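Local coordinates for protein beta-N-acetylhexosaminidase (Streptomyces plicatus, PDB 1JAK) that hydrolyses terminal beta-linked N-acetylhexosamine residues from glycans and glycoconjugates, as a family 20 glycoside hydrolase working by substrate-assisted catalysis, at residues 119-124 with 185-190; 247-252 with 303-308; 375-380 with 430-435. All coordinates share one frame; numbering follows the deposited sequence.

Contact 1: 119-124 with 185-190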
loop_
_atom_site.group_PDB
_atom_site.type_symbol
_atom_site.label_atom_id
_atom_site.label_comp_id
_atom_site.label_asym_id
_atom_site.label_seq_id
_atom_site.Cartn_x
_atom_site.Cartn_y
_atom_site.Cartn_z
ATOM N N LEU A 119 7.579 13.458 10.307
ATOM C CA LEU A 119 7.664 14.699 9.545
ATOM C C LEU A 119 7.060 14.457 8.165
ATOM O O LEU A 119 6.328 15.292 7.638
ATOM C CB LEU A 119 9.125 15.132 9.388
ATOM C CG LEU A 119 9.887 15.502 10.661
ATOM C CD1 LEU A 119 11.311 15.894 10.303
ATOM C CD2 LEU A 119 9.180 16.650 11.369
ATOM N N PHE A 120 7.380 13.304 7.587
ATOM C CA PHE A 120 6.886 12.935 6.265
ATOM C C PHE A 120 5.359 12.889 6.260
ATOM O O PHE A 120 4.710 13.392 5.344
ATOM C CB PHE A 120 7.459 11.574 5.865
ATOM C CG PHE A 120 7.212 11.207 4.430
ATOM C CD1 PHE A 120 8.004 11.737 3.415
ATOM C CD2 PHE A 120 6.190 10.323 4.091
ATOM C CE1 PHE A 120 7.784 11.391 2.085
ATOM C CE2 PHE A 120 5.961 9.971 2.761
ATOM C CZ PHE A 120 6.759 10.504 1.756
ATOM N N HIS A 121 4.781 12.280 7.289
ATOM C CA HIS A 121 3.331 12.198 7.388
ATOM C C HIS A 121 2.741 13.594 7.567
ATOM O O HIS A 121 1.670 13.892 7.041
ATOM C CB HIS A 121 2.948 11.275 8.544
ATOM C CG HIS A 121 3.333 9.847 8.313
ATOM N ND1 HIS A 121 3.572 8.960 9.340
ATOM C CD2 HIS A 121 3.529 9.154 7.165
ATOM C CE1 HIS A 121 3.903 7.784 8.836
ATOM N NE2 HIS A 121 3.885 7.875 7.518
ATOM N N GLY A 122 3.448 14.453 8.299
ATOM C CA GLY A 122 2.968 15.813 8.490
ATOM C C GLY A 122 2.905 16.522 7.148
ATOM O O GLY A 122 2.005 17.323 6.888
ATOM N N VAL A 123 3.876 16.224 6.291
ATOM C CA VAL A 123 3.928 16.813 4.957
ATOM C C VAL A 123 2.718 16.365 4.141
ATOM O O VAL A 123 2.137 17.156 3.405
ATOM C CB VAL A 123 5.236 16.415 4.223
ATOM C CG1 VAL A 123 5.121 16.709 2.728
ATOM C CG2 VAL A 123 6.409 17.194 4.810
ATOM N N GLN A 124 2.327 15.100 4.278
ATOM C CA GLN A 124 1.177 14.598 3.536
ATOM C C GLN A 124 -0.091 15.349 3.942
ATOM O O GLN A 124 -1.002 15.529 3.141
ATOM C CB GLN A 124 0.992 13.096 3.774
ATOM C CG GLN A 124 2.188 12.241 3.358
ATOM C CD GLN A 124 2.679 12.551 1.950
ATOM O OE1 GLN A 124 1.889 12.852 1.054
ATOM N NE2 GLN A 124 3.989 12.464 1.749
ATOM N N ARG A 185 0.490 9.557 -0.400
ATOM C CA ARG A 185 -0.396 10.666 -0.057
ATOM C C ARG A 185 -1.255 10.402 1.167
ATOM O O ARG A 185 -1.625 11.332 1.881
ATOM C CB ARG A 185 -1.354 10.971 -1.215
ATOM C CG ARG A 185 -0.723 11.596 -2.445
ATOM C CD ARG A 185 -1.724 11.600 -3.600
ATOM N NE ARG A 185 -1.174 12.243 -4.791
ATOM C CZ ARG A 185 -1.255 13.546 -5.045
ATOM N NH1 ARG A 185 -1.875 14.358 -4.197
ATOM N NH2 ARG A 185 -0.696 14.043 -6.142
ATOM N N TYR A 186 -1.566 9.135 1.412
ATOM C CA TYR A 186 -2.462 8.789 2.505
ATOM C C TYR A 186 -1.864 8.085 3.718
ATOM O O TYR A 186 -2.566 7.414 4.473
ATOM C CB TYR A 186 -3.634 8.001 1.914
ATOM C CG TYR A 186 -4.211 8.734 0.723
ATOM C CD1 TYR A 186 -4.859 9.961 0.885
ATOM C CD2 TYR A 186 -3.994 8.274 -0.576
ATOM C CE1 TYR A 186 -5.263 10.715 -0.215
ATOM C CE2 TYR A 186 -4.395 9.026 -1.687
ATOM C CZ TYR A 186 -5.024 10.246 -1.496
ATOM O OH TYR A 186 -5.387 11.015 -2.582
ATOM N N LYS A 187 -0.559 8.250 3.890
ATOM C CA LYS A 187 0.153 7.703 5.031
ATOM C C LYS A 187 0.257 6.183 5.136
ATOM O O LYS A 187 0.427 5.645 6.228
ATOM C CB LYS A 187 -0.435 8.290 6.326
ATOM C CG LYS A 187 -0.426 9.829 6.355
ATOM C CD LYS A 187 -0.878 10.374 7.709
ATOM C CE LYS A 187 -0.851 11.907 7.760
ATOM N NZ LYS A 187 -1.958 12.540 6.981
ATOM N N TYR A 188 0.142 5.488 4.007
ATOM C CA TYR A 188 0.317 4.038 4.011
ATOM C C TYR A 188 1.786 3.883 4.391
ATOM O O TYR A 188 2.592 4.760 4.072
ATOM C CB TYR A 188 0.109 3.465 2.606
ATOM C CG TYR A 188 -1.330 3.214 2.231
ATOM C CD1 TYR A 188 -1.985 2.055 2.654
ATOM C CD2 TYR A 188 -2.036 4.122 1.441
ATOM C CE1 TYR A 188 -3.311 1.806 2.294
ATOM C CE2 TYR A 188 -3.361 3.884 1.077
ATOM C CZ TYR A 188 -3.991 2.721 1.507
ATOM O OH TYR A 188 -5.294 2.468 1.143
ATOM N N ASN A 189 2.152 2.793 5.061
ATOM C CA ASN A 189 3.550 2.612 5.434
ATOM C C ASN A 189 4.164 1.299 4.959
ATOM O O ASN A 189 5.326 1.003 5.246
ATOM C CB ASN A 189 3.735 2.778 6.952
ATOM C CG ASN A 189 3.022 1.710 7.762
ATOM O OD1 ASN A 189 2.367 0.814 7.219
ATOM N ND2 ASN A 189 3.152 1.802 9.081
ATOM N N LYS A 190 3.387 0.512 4.221
ATOM C CA LYS A 190 3.897 -0.739 3.693
ATOM C C LYS A 190 3.434 -0.918 2.258
ATOM O O LYS A 190 2.313 -0.547 1.911
ATOM C CB LYS A 190 3.445 -1.910 4.573
ATOM C CG LYS A 190 4.146 -1.893 5.932
ATOM C CD LYS A 190 3.584 -2.898 6.906
ATOM C CE LYS A 190 4.383 -2.900 8.207
ATOM N NZ LYS A 190 4.291 -1.622 8.977
HETATM O O HOH W 1 4.498 5.837 5.886
HETATM O O HOH W 2 -1.675 13.943 1.081
#

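Contact 2: 247-252 with 303-308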
loop_
_atom_site.group_PDB
_atom_site.type_symbol
_atom_site.label_atom_id
_atom_site.label_comp_id
_atom_site.label_asym_id
_atom_site.label_seq_id
_atom_site.Cartn_x
_atom_site.Cartn_y
_atom_site.Cartn_z
ATOM N N VAL A 247 8.818 -2.311 2.028
ATOM C CA VAL A 247 8.405 -3.239 0.980
ATOM C C VAL A 247 8.266 -4.662 1.499
ATOM O O VAL A 247 9.186 -5.206 2.110
ATOM C CB VAL A 247 9.402 -3.228 -0.206
ATOM C CG1 VAL A 247 9.005 -4.280 -1.241
ATOM C CG2 VAL A 247 9.415 -1.845 -0.853
ATOM N N VAL A 248 7.093 -5.241 1.256
ATOM C CA VAL A 248 6.777 -6.606 1.651
ATOM C C VAL A 248 6.635 -7.393 0.353
ATOM O O VAL A 248 5.603 -7.324 -0.320
ATOM C CB VAL A 248 5.450 -6.666 2.433
ATOM C CG1 VAL A 248 5.126 -8.108 2.806
ATOM C CG2 VAL A 248 5.554 -5.808 3.688
ATOM N N PRO A 249 7.683 -8.133 -0.032
ATOM C CA PRO A 249 7.630 -8.914 -1.267
ATOM C C PRO A 249 6.883 -10.222 -1.072
ATOM O O PRO A 249 6.920 -10.803 0.010
ATOM C CB PRO A 249 9.098 -9.149 -1.576
ATOM C CG PRO A 249 9.653 -9.398 -0.193
ATOM C CD PRO A 249 8.994 -8.293 0.629
ATOM N N GLU A 250 6.208 -10.677 -2.122
ATOM C CA GLU A 250 5.483 -11.939 -2.058
ATOM C C GLU A 250 5.838 -12.859 -3.215
ATOM O O GLU A 250 5.832 -12.446 -4.378
ATOM C CB GLU A 250 3.960 -11.724 -2.089
ATOM C CG GLU A 250 3.159 -13.042 -1.939
ATOM C CD GLU A 250 1.683 -12.910 -2.299
ATOM O OE1 GLU A 250 1.173 -11.773 -2.351
ATOM O OE2 GLU A 250 1.027 -13.957 -2.516
ATOM N N ILE A 251 6.169 -14.100 -2.874
ATOM C CA ILE A 251 6.430 -15.149 -3.850
ATOM C C ILE A 251 5.374 -16.164 -3.421
ATOM O O ILE A 251 5.517 -16.834 -2.395
ATOM C CB ILE A 251 7.834 -15.764 -3.714
ATOM C CG1 ILE A 251 8.894 -14.731 -4.109
ATOM C CG2 ILE A 251 7.942 -17.002 -4.609
ATOM C CD1 ILE A 251 8.782 -14.248 -5.542
ATOM N N ASP A 252 4.296 -16.243 -4.193
ATOM C CA ASP A 252 3.180 -17.128 -3.867
ATOM C C ASP A 252 3.500 -18.615 -4.013
ATOM O O ASP A 252 4.060 -19.042 -5.021
ATOM C CB ASP A 252 1.982 -16.771 -4.754
ATOM C CG ASP A 252 0.651 -17.039 -4.079
ATOM O OD1 ASP A 252 0.597 -17.900 -3.175
ATOM O OD2 ASP A 252 -0.351 -16.394 -4.468
ATOM N N GLY A 303 15.796 -17.381 -0.128
ATOM C CA GLY A 303 17.092 -16.888 0.307
ATOM C C GLY A 303 17.529 -15.672 -0.491
ATOM O O GLY A 303 18.000 -14.679 0.076
ATOM N N GLU A 304 17.376 -15.740 -1.810
ATOM C CA GLU A 304 17.770 -14.629 -2.662
ATOM C C GLU A 304 16.864 -13.420 -2.466
ATOM O O GLU A 304 17.325 -12.278 -2.515
ATOM C CB GLU A 304 17.785 -15.055 -4.138
ATOM C CG GLU A 304 18.976 -15.947 -4.493
ATOM C CD GLU A 304 19.227 -16.057 -5.987
ATOM O OE1 GLU A 304 19.080 -15.037 -6.696
ATOM O OE2 GLU A 304 19.597 -17.157 -6.453
ATOM N N LEU A 305 15.579 -13.665 -2.234
ATOM C CA LEU A 305 14.642 -12.567 -2.029
ATOM C C LEU A 305 14.906 -11.883 -0.691
ATOM O O LEU A 305 14.869 -10.657 -0.594
ATOM C CB LEU A 305 13.198 -13.076 -2.079
ATOM C CG LEU A 305 12.094 -12.022 -1.919
ATOM C CD1 LEU A 305 12.216 -10.958 -3.009
ATOM C CD2 LEU A 305 10.734 -12.703 -1.987
ATOM N N ALA A 306 15.186 -12.674 0.340
ATOM C CA ALA A 306 15.451 -12.117 1.662
ATOM C C ALA A 306 16.669 -11.196 1.630
ATOM O O ALA A 306 16.701 -10.170 2.310
ATOM C CB ALA A 306 15.670 -13.241 2.671
ATOM N N ALA A 307 17.664 -11.569 0.832
ATOM C CA ALA A 307 18.888 -10.785 0.712
ATOM C C ALA A 307 18.633 -9.394 0.139
ATOM O O ALA A 307 19.375 -8.455 0.423
ATOM C CB ALA A 307 19.895 -11.528 -0.161
ATOM N N LEU A 308 17.577 -9.263 -0.658
ATOM C CA LEU A 308 17.231 -7.987 -1.282
ATOM C C LEU A 308 16.174 -7.233 -0.484
ATOM O O LEU A 308 15.781 -6.126 -0.852
ATOM C CB LEU A 308 16.685 -8.236 -2.691
ATOM C CG LEU A 308 17.579 -8.989 -3.677
ATOM C CD1 LEU A 308 16.751 -9.418 -4.875
ATOM C CD2 LEU A 308 18.743 -8.106 -4.104
#

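Contact 3: 375-380 with 430-435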
loop_
_atom_site.group_PDB
_atom_site.type_symbol
_atom_site.label_atom_id
_atom_site.label_comp_id
_atom_site.label_asym_id
_atom_site.label_seq_id
_atom_site.Cartn_x
_atom_site.Cartn_y
_atom_site.Cartn_z
ATOM N N ALA A 375 -17.060 -21.349 9.580
ATOM C CA ALA A 375 -15.938 -22.232 9.882
ATOM C C ALA A 375 -14.623 -21.579 9.473
ATOM O O ALA A 375 -13.617 -21.689 10.177
ATOM C CB ALA A 375 -16.102 -23.564 9.163
ATOM N N GLU A 376 -14.640 -20.903 8.330
ATOM C CA GLU A 376 -13.447 -20.231 7.827
ATOM C C GLU A 376 -13.101 -19.019 8.683
ATOM O O GLU A 376 -11.936 -18.798 9.012
ATOM C CB GLU A 376 -13.660 -19.797 6.375
ATOM C CG GLU A 376 -12.393 -19.310 5.689
ATOM C CD GLU A 376 -12.574 -19.135 4.194
ATOM O OE1 GLU A 376 -13.441 -19.827 3.612
ATOM O OE2 GLU A 376 -11.840 -18.322 3.595
ATOM N N LYS A 377 -14.110 -18.226 9.036
ATOM C CA LYS A 377 -13.873 -17.051 9.866
ATOM C C LYS A 377 -13.312 -17.506 11.207
ATOM O O LYS A 377 -12.398 -16.892 11.753
ATOM C CB LYS A 377 -15.170 -16.276 10.099
ATOM C CG LYS A 377 -15.799 -15.700 8.844
ATOM C CD LYS A 377 -17.008 -14.843 9.185
ATOM C CE LYS A 377 -17.664 -14.280 7.936
ATOM N NZ LYS A 377 -18.842 -13.425 8.258
ATOM N N ALA A 378 -13.869 -18.595 11.728
ATOM C CA ALA A 378 -13.443 -19.141 13.013
ATOM C C ALA A 378 -11.983 -19.573 13.006
ATOM O O ALA A 378 -11.249 -19.337 13.968
ATOM C CB ALA A 378 -14.330 -20.321 13.391
ATOM N N GLU A 379 -11.563 -20.217 11.925
ATOM C CA GLU A 379 -10.188 -20.678 11.818
ATOM C C GLU A 379 -9.217 -19.504 11.923
ATOM O O GLU A 379 -8.161 -19.612 12.547
ATOM C CB GLU A 379 -9.989 -21.402 10.491
ATOM C CG GLU A 379 -8.688 -22.156 10.385
ATOM C CD GLU A 379 -8.644 -23.024 9.149
ATOM O OE1 GLU A 379 -8.575 -22.466 8.037
ATOM O OE2 GLU A 379 -8.693 -24.265 9.294
ATOM N N VAL A 380 -9.580 -18.384 11.310
ATOM C CA VAL A 380 -8.730 -17.200 11.345
ATOM C C VAL A 380 -8.772 -16.541 12.721
ATOM O O VAL A 380 -7.738 -16.119 13.244
ATOM C CB VAL A 380 -9.153 -16.188 10.261
ATOM C CG1 VAL A 380 -8.262 -14.952 10.318
ATOM C CG2 VAL A 380 -9.054 -16.845 8.885
ATOM N N GLY A 430 -13.748 -4.602 15.216
ATOM C CA GLY A 430 -14.865 -5.497 15.473
ATOM C C GLY A 430 -15.376 -6.143 14.202
ATOM O O GLY A 430 -16.551 -6.498 14.095
ATOM N N TYR A 431 -14.478 -6.312 13.241
ATOM C CA TYR A 431 -14.828 -6.891 11.954
ATOM C C TYR A 431 -15.000 -8.410 11.938
ATOM O O TYR A 431 -16.065 -8.916 11.579
ATOM C CB TYR A 431 -13.777 -6.499 10.914
ATOM C CG TYR A 431 -14.021 -7.138 9.570
ATOM C CD1 TYR A 431 -15.034 -6.677 8.733
ATOM C CD2 TYR A 431 -13.280 -8.247 9.165
ATOM C CE1 TYR A 431 -15.306 -7.305 7.522
ATOM C CE2 TYR A 431 -13.546 -8.884 7.960
ATOM C CZ TYR A 431 -14.562 -8.409 7.147
ATOM O OH TYR A 431 -14.843 -9.055 5.969
ATOM N N LEU A 432 -13.951 -9.137 12.308
ATOM C CA LEU A 432 -14.003 -10.597 12.304
ATOM C C LEU A 432 -14.570 -11.118 13.621
ATOM O O LEU A 432 -13.968 -10.942 14.679
ATOM C CB LEU A 432 -12.603 -11.170 12.072
ATOM C CG LEU A 432 -12.513 -12.662 11.741
ATOM C CD1 LEU A 432 -13.190 -12.926 10.397
ATOM C CD2 LEU A 432 -11.055 -13.091 11.689
ATOM N N PRO A 433 -15.739 -11.774 13.567
ATOM C CA PRO A 433 -16.385 -12.318 14.765
ATOM C C PRO A 433 -15.459 -13.160 15.634
ATOM O O PRO A 433 -14.792 -14.070 15.145
ATOM C CB PRO A 433 -17.536 -13.143 14.191
ATOM C CG PRO A 433 -17.884 -12.409 12.942
ATOM C CD PRO A 433 -16.522 -12.101 12.361
ATOM N N GLY A 434 -15.419 -12.840 16.922
ATOM C CA GLY A 434 -14.595 -13.589 17.854
ATOM C C GLY A 434 -13.106 -13.304 17.854
ATOM O O GLY A 434 -12.376 -13.842 18.684
ATOM N N ALA A 435 -12.640 -12.464 16.935
ATOM C CA ALA A 435 -11.220 -12.149 16.874
ATOM C C ALA A 435 -10.855 -11.047 17.866
ATOM O O ALA A 435 -11.501 -10.000 17.910
ATOM C CB ALA A 435 -10.838 -11.723 15.452
HETATM O O HOH W 3 -16.821 -11.155 9.027
#

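Contact 1: 119-124 with 185-190
His-121 and Gln-124, one turn apart on helix 116-129, come against Lys-187 and Arg-185 in the loop that leads from helix 173-184 into strand 190-194. The CA atoms of Gln-124 and Arg-185 are 5.6 Å apart, those of His-121 and Lys-187 6.0 Å. The contact is an interdomain one: the helix belongs to the N-terminal family 20 domain, the loop to the (beta/alpha)8 barrel, where it is an alpha-to-beta connection. Lys-187 lays its methylenes obliquely across His-121, its CG and CB each 4.1 Å from His-121 CD2. Lys-187 CE lies 3.9 Å from His-121 CB and sits against the backbone O of His-121 at 3.3 Å, a contact and not a hydrogen bond. A bend at the last torsion (chi4 74°) turns the ammonium away from the straight line of the chain, and its NZ is hydrogen-bonded to OG1 of Thr-125. Gln-124 folds back at chi2 (-50°), and its OE1 touches CA of Arg-185 at 3.4 Å; the hydrogen bond of OE1 is with Arg-127 NH1, that of NE2 with Tyr-63 OH. Two waters join the segments. One donates to both the backbone O of Gln-124 and that of Arg-185. His-121, whose ND1 is hydrogen-bonded to the carbonyl of Glu-98, meets the other in its ring plane: this water lies 2.7 Å from His-121 NE2 and donates to the backbone O of Tyr-188.

Contact 2: 247-252 with 303-308
Leu-305, on the last turn of helix 292-307, drops its isobutyl group onto Pro-249 and Ile-251, alternate residues of the segment 247-252, Pro-249 being in strand 246-250. The contact is wholly apolar, and its three side chains are buried. A chi1 of -178° swings CG of Leu-305 to the far side from N and carries both methyls toward the strand. Leu-305 CD1 is 3.9 Å from Pro-249 CB and Leu-305 CD2 at the same distance from Pro-249 CG, so both methyls meet the pyrrolidine ring about its CB-CG bond. Ile-251 meets the leucine otherwise: the two side chains run past each other in opposite senses, and CG1 of Ile-251 comes to 3.5 Å from CD2 of Leu-305, a tight carbon pair. CD2 is thus held between the proline ring and the isoleucine branch. An alanine at Leu-305 would remove both methyls and would probably open a gap over Pro-249 and Ile-251, leaving the isoleucine branch without its close neighbour.

The acidic side chains of the segment are engaged elsewhere. Glu-250 bonds through OE1 to His-192 and His-194; its OE2 holds the indole NE1 of pocket residue Trp-350, which makes it a second-shell residue. Asp-252 OD1 accepts from the backbone N of Gly-318. Pro-249 and Ile-251 face the helix while Glu-250 points away from it, as alternate residues of a (beta/alpha)8-barrel strand do. Leu-314 of strand 313-315 also touches both Pro-249 and Leu-305, and Tyr-233 of helix 230-242 packs on the proline from the adjoining helical layer.

Contact 3: 375-380 with 430-435
Leu-432 is the hub of this contact, its two methyls divided between Lys-377 and Val-380 of helix 374-385. Its chi1 of -167° brings the forked end in toward the helix. Val-380 crosses it at about a right angle, CG1 lying 3.6 Å from CD2 of Leu-432. The lysine instead meets the other methyl with the root of its chain, Lys-377 CB being 3.9 Å from Leu-432 CD1. Beyond CG the lysine chain is fully extended, and Lys-377 CD passes 4.2 Å from CD of Pro-433, the residue after Leu-432. In the catalytic (beta/alpha)8 barrel this joins an outer helix to the loop leading into strand 440-447, with Tyr-366 of strand 363-366 touching Lys-377, Val-380 and Leu-432. The loop reverses here in a type II beta turn from Leu-432 to Ala-435, closed by a hydrogen bond from Ala-435 N to Leu-432 O; Gly-434 occupies its third position with positive phi (78°). At the far end of the extended lysine, Lys-377 NZ is hydrogen-bonded to the backbone O of Asp-370 and also donates to a water at 3.1 Å. That water makes a weak, long bond to the carbonyl O of Tyr-431, and its oxygen lies above one face of the Tyr-431 ring, offset toward the rim.

Overall arrangement
The three contacts follow one another along the chain without overlap. Contact 1 joins the N-terminal domain to the barrel, while contacts 2 and 3 both lie within the catalytic domain. Segment 185-190 runs into strand 190-194, which pairs with strand 246-250 of contact 2; the nearest atoms of these two contacts are about 5 Å apart, although their centres are 24 Å apart. Contact 3 lies farther round the barrel, its centre about 29 Å from that of contact 2. The bound isofagomine-type inhibitor is about 13 Å from the side chain of Ile-251 and 12 Å from that of Val-380, so neither touches it; Glu-250 in contact 2 reaches pocket residue Trp-350.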